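Local atomic coordinates of putative xanthine dehydrogenase YAGS fad-binding subunit (Escherichia coli, PDB entry 5G5G), a protein that binds a molybdenum-pterin cytosine dinucleotide cofactor and probably forms the substrate-oxidising large subunit of a periplasmic aldehyde oxidase. Residues A372-P376 and V377-I381; G575-S578 and K579-Q583. All blocks are in the same frame, centred on the assembly; numbering follows the deposited sequence.

Overall arrangement
Both contacts are local: interaction 1 links a long helix to a short one, and interaction 2 takes in a one-turn helix; they serve separate parts of the chain. Interaction 1, at 372-381, comes first in the sequence and joins the end of helix 354-372 to the start of helix 376-382. Interaction 2, at 575-583, follows much later and spans the brief helix 577-580 between strands 566-574 and 584-596. They fall in different molybdopterin cofactor-binding regions. Their centres are 31 Å apart and their nearest atoms about 16 Å, so they do not touch. Interaction 1 lies about 30 Å from the chain centre, whereas the Gln-583 side chain of interaction 2 comes within about 11 Å of the bound pterin cytosine dinucleotide.

Interaction 1: A372-P376 and V377-I381; sequences AGIDP and VEFRI
Asp-375 caps the first turn of helix 376-382 with OD1. With CG opposite the backbone N (chi1 172°), OD1 can serve two amides. The bond from Glu-378 N to Asp-375 OD1 measures 3.1 Å, is nearly straight at 164° and uses the anti lone pair; the one from Val-377 N to the same oxygen, 2.9 Å, is bent and weak. Asp-375 O receives Phe-379 N at 2.8 Å. Ile-374 crosses Phe-379 at about a right angle: its CG2 lies 3.9 Å from Phe-379 CB, and its CD1 sits at the ring edge. Arg-380 extends so that its guanidinium edge meets Pro-376, NH1 making a weak bond to Pro-376 O at 3.0 Å. With an alanine here instead of Asp-375, the amides of Val-377 and Glu-378 would probably lose their side-chain acceptor, and Trp-414 NE1 its bond to OD2. Phe-379 and Arg-380 pack back on helix 354-372, which closes in a Schellman motif at Gly-373 and supplies Glu-362 for a salt bridge to Arg-380; Val-377 and Arg-380 also rest on Leu-405 of helix 401-412 and Val-435 of strand 429-441.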
loop_
_atom_site.group_PDB
_atom_site.type_symbol
_atom_site.label_atom_id
_atom_site.label_comp_id
_atom_site.label_asym_id
_atom_site.label_seq_id
_atom_site.Cartn_x
_atom_site.Cartn_y
_atom_site.Cartn_z
ATOM N N ALA C 372 18.164 -31.244 12.640
ATOM C CA ALA C 372 19.510 -31.772 12.444
ATOM C C ALA C 372 20.515 -31.274 13.468
ATOM O O ALA C 372 21.646 -31.825 13.542
ATOM C CB ALA C 372 19.996 -31.434 11.065
ATOM N N GLY C 373 20.169 -30.266 14.257
ATOM C CA GLY C 373 21.154 -29.689 15.203
ATOM C C GLY C 373 22.237 -28.818 14.539
ATOM O O GLY C 373 23.380 -28.777 15.001
ATOM N N ILE C 374 21.901 -28.146 13.432
ATOM C CA ILE C 374 22.893 -27.388 12.654
ATOM C C ILE C 374 22.399 -25.968 12.576
ATOM O O ILE C 374 21.237 -25.741 12.292
ATOM C CB ILE C 374 23.057 -28.007 11.245
ATOM C CG1 ILE C 374 23.567 -29.473 11.379
ATOM C CG2 ILE C 374 23.988 -27.167 10.384
ATOM C CD1 ILE C 374 23.629 -30.194 10.044
ATOM N N ASP C 375 23.288 -25.011 12.827
ATOM C CA ASP C 375 22.981 -23.579 12.649
ATOM C C ASP C 375 22.391 -23.350 11.255
ATOM O O ASP C 375 22.891 -23.858 10.270
ATOM C CB ASP C 375 24.254 -22.737 12.849
ATOM C CG ASP C 375 24.054 -21.295 12.490
ATOM O OD1 ASP C 375 24.245 -20.977 11.307
ATOM O OD2 ASP C 375 23.699 -20.493 13.376
ATOM N N PRO C 376 21.317 -22.557 11.158
ATOM C CA PRO C 376 20.621 -22.454 9.870
ATOM C C PRO C 376 21.425 -21.757 8.762
ATOM O O PRO C 376 21.179 -22.002 7.577
ATOM C CB PRO C 376 19.331 -21.659 10.199
ATOM C CG PRO C 376 19.593 -21.066 11.510
ATOM C CD PRO C 376 20.594 -21.907 12.238
ATOM N N VAL C 377 22.380 -20.914 9.132
ATOM C CA VAL C 377 23.289 -20.326 8.113
ATOM C C VAL C 377 24.213 -21.414 7.627
ATOM O O VAL C 377 24.329 -21.624 6.440
ATOM C CB VAL C 377 24.096 -19.139 8.660
ATOM C CG1 VAL C 377 25.162 -18.698 7.660
ATOM C CG2 VAL C 377 23.185 -17.991 9.061
ATOM N N GLU C 378 24.868 -22.128 8.546
ATOM C CA GLU C 378 25.761 -23.221 8.161
ATOM C C GLU C 378 25.055 -24.314 7.360
ATOM O O GLU C 378 25.642 -24.911 6.467
ATOM C CB GLU C 378 26.415 -23.855 9.393
ATOM C CG GLU C 378 27.473 -22.945 10.046
ATOM C CD GLU C 378 28.631 -22.544 9.103
ATOM O OE1 GLU C 378 29.024 -23.279 8.154
ATOM O OE2 GLU C 378 29.164 -21.448 9.322
ATOM N N PHE C 379 23.781 -24.560 7.697
ATOM C CA PHE C 379 23.011 -25.566 7.001
ATOM C C PHE C 379 22.836 -25.239 5.532
ATOM O O PHE C 379 22.934 -26.104 4.707
ATOM C CB PHE C 379 21.627 -25.757 7.667
ATOM C CG PHE C 379 20.844 -26.907 7.108
ATOM C CD1 PHE C 379 21.153 -28.208 7.471
ATOM C CD2 PHE C 379 19.789 -26.686 6.243
ATOM C CE1 PHE C 379 20.436 -29.283 6.974
ATOM C CE2 PHE C 379 19.035 -27.758 5.773
ATOM C CZ PHE C 379 19.354 -29.049 6.126
ATOM N N ARG C 380 22.534 -23.988 5.224
ATOM C CA ARG C 380 22.420 -23.516 3.830
ATOM C C ARG C 380 23.761 -23.550 3.132
ATOM O O ARG C 380 23.840 -23.978 1.986
ATOM C CB ARG C 380 21.791 -22.130 3.776
ATOM C CG ARG C 380 20.348 -22.109 4.222
ATOM C CD ARG C 380 19.796 -20.681 4.137
ATOM N NE ARG C 380 18.346 -20.664 4.374
ATOM C CZ ARG C 380 17.785 -20.759 5.580
ATOM N NH1 ARG C 380 18.528 -20.840 6.675
ATOM N NH2 ARG C 380 16.448 -20.736 5.699
ATOM N N ILE C 381 24.842 -23.201 3.821
ATOM C CA ILE C 381 26.164 -23.225 3.204
ATOM C C ILE C 381 26.510 -24.667 2.829
ATOM O O ILE C 381 27.003 -24.918 1.715
ATOM C CB ILE C 381 27.221 -22.562 4.121
ATOM C CG1 ILE C 381 26.951 -21.045 4.177
ATOM C CG2 ILE C 381 28.650 -22.804 3.597
ATOM C CD1 ILE C 381 27.706 -20.323 5.299
#

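Interaction 2: G575-S578 and K579-Q583; sequences GTLS and KEYQQ
The ring of Tyr-581 meets Leu-577 at its edge: Leu-577 O lies in the ring plane, 3.8 Å from Tyr-581 CD1, and Leu-577 CD2 comes to 4.2 Å from Tyr-581 CE1. A second flat group, the carboxamide of Gln-583, brings NE2 over the face of the peptide joining Leu-577 to Ser-578, 3.6 Å from Ser-578 N. The CG of Gln-583 stands opposite its carbonyl carbon (chi1 -56°) and the chain beyond is extended, which carries the amide back to the helix; its OE1 bonds Asn-442. The Glu-580 side chain runs beside that of Leu-577, pointing the same way, with OE1 3.8 Å from Leu-577 CD2. Backbone bonds make the short helix: Glu-580 N to Thr-576 O at 3.0 Å and 163°, and Tyr-581 N to Leu-577 O. Thr-576 holds the N-cap position without a capping bond from its side chain. Past Tyr-581, where helical geometry ends, one water spans the turn, donating to Ser-578 O at 2.9 Å and accepting from Gln-583 N at 2.8 Å. Arg-394 also bonds Ser-578 O and Lys-579 O. The last turn's carbonyls thus gain water and guanidinium donors, and the positive charge of Arg-394 is likely to suit the negative end of the helix dipole just before strand 584-596.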
loop_
_atom_site.group_PDB
_atom_site.type_symbol
_atom_site.label_atom_id
_atom_site.label_comp_id
_atom_site.label_asym_id
_atom_site.label_seq_id
_atom_site.Cartn_x
_atom_site.Cartn_y
_atom_site.Cartn_z
ATOM N N GLY C 575 21.370 -14.340 -27.137
ATOM C CA GLY C 575 21.490 -15.716 -27.670
ATOM C C GLY C 575 21.256 -16.746 -26.572
ATOM O O GLY C 575 20.413 -16.551 -25.724
ATOM N N THR C 576 22.040 -17.806 -26.570
ATOM C CA THR C 576 21.809 -18.971 -25.723
ATOM C C THR C 576 22.582 -19.036 -24.399
ATOM O O THR C 576 22.615 -20.107 -23.789
ATOM C CB THR C 576 22.156 -20.257 -26.502
ATOM O OG1 THR C 576 23.531 -20.236 -26.908
ATOM C CG2 THR C 576 21.292 -20.378 -27.724
ATOM N N LEU C 577 23.175 -17.925 -23.928
ATOM C CA LEU C 577 23.909 -17.973 -22.635
ATOM C C LEU C 577 22.995 -18.274 -21.442
ATOM O O LEU C 577 23.445 -18.895 -20.497
ATOM C CB LEU C 577 24.692 -16.688 -22.375
ATOM C CG LEU C 577 25.877 -16.498 -23.310
ATOM C CD1 LEU C 577 26.330 -15.048 -23.207
ATOM C CD2 LEU C 577 27.037 -17.454 -23.019
ATOM N N SER C 578 21.718 -17.878 -21.502
ATOM C CA SER C 578 20.810 -18.212 -20.428
ATOM C C SER C 578 20.407 -19.703 -20.433
ATOM O O SER C 578 19.837 -20.164 -19.446
ATOM C CB SER C 578 19.562 -17.350 -20.488
ATOM O OG SER C 578 18.917 -17.624 -21.718
ATOM N N LYS C 579 20.609 -20.425 -21.532
ATOM C CA LYS C 579 20.460 -21.899 -21.515
ATOM C C LYS C 579 21.749 -22.599 -21.122
ATOM O O LYS C 579 21.736 -23.595 -20.397
ATOM C CB LYS C 579 20.014 -22.419 -22.880
ATOM C CG LYS C 579 18.686 -21.829 -23.320
ATOM C CD LYS C 579 18.338 -22.293 -24.736
ATOM C CE LYS C 579 16.831 -22.283 -24.977
ATOM N NZ LYS C 579 16.142 -23.322 -24.141
ATOM N N GLU C 580 22.865 -22.081 -21.608
ATOM C CA GLU C 580 24.160 -22.651 -21.299
ATOM C C GLU C 580 24.514 -22.582 -19.791
ATOM O O GLU C 580 25.123 -23.520 -19.235
ATOM C CB GLU C 580 25.248 -21.962 -22.143
ATOM C CG GLU C 580 26.615 -22.493 -21.790
ATOM C CD GLU C 580 27.698 -22.094 -22.760
ATOM O OE1 GLU C 580 27.445 -21.177 -23.592
ATOM O OE2 GLU C 580 28.785 -22.697 -22.609
ATOM N N TYR C 581 24.165 -21.465 -19.169
ATOM C CA TYR C 581 24.369 -21.229 -17.766
ATOM C C TYR C 581 23.032 -20.967 -17.117
ATOM O O TYR C 581 22.119 -20.451 -17.766
ATOM C CB TYR C 581 25.218 -19.991 -17.559
ATOM C CG TYR C 581 26.626 -20.123 -18.029
ATOM C CD1 TYR C 581 26.964 -19.809 -19.338
ATOM C CD2 TYR C 581 27.625 -20.600 -17.171
ATOM C CE1 TYR C 581 28.268 -19.912 -19.780
ATOM C CE2 TYR C 581 28.935 -20.707 -17.609
ATOM C CZ TYR C 581 29.234 -20.372 -18.921
ATOM O OH TYR C 581 30.492 -20.497 -19.391
ATOM N N GLN C 582 22.944 -21.203 -15.807
ATOM C CA GLN C 582 21.794 -20.739 -15.055
ATOM C C GLN C 582 22.154 -19.359 -14.493
ATOM O O GLN C 582 23.140 -19.224 -13.758
ATOM C CB GLN C 582 21.470 -21.702 -13.895
ATOM C CG GLN C 582 20.266 -21.286 -13.085
ATOM C CD GLN C 582 19.021 -21.184 -13.927
ATOM O OE1 GLN C 582 18.674 -22.093 -14.686
ATOM N NE2 GLN C 582 18.373 -20.096 -13.820
ATOM N N GLN C 583 21.394 -18.329 -14.861
ATOM C CA GLN C 583 21.666 -16.969 -14.401
ATOM C C GLN C 583 20.648 -16.644 -13.319
ATOM O O GLN C 583 19.421 -16.630 -13.566
ATOM C CB GLN C 583 21.551 -15.962 -15.524
ATOM C CG GLN C 583 22.450 -16.278 -16.706
ATOM C CD GLN C 583 22.459 -15.167 -17.740
ATOM O OE1 GLN C 583 22.226 -13.994 -17.419
ATOM N NE2 GLN C 583 22.729 -15.541 -18.993
HETATM O O HOH W 1 19.541 -18.827 -16.913
#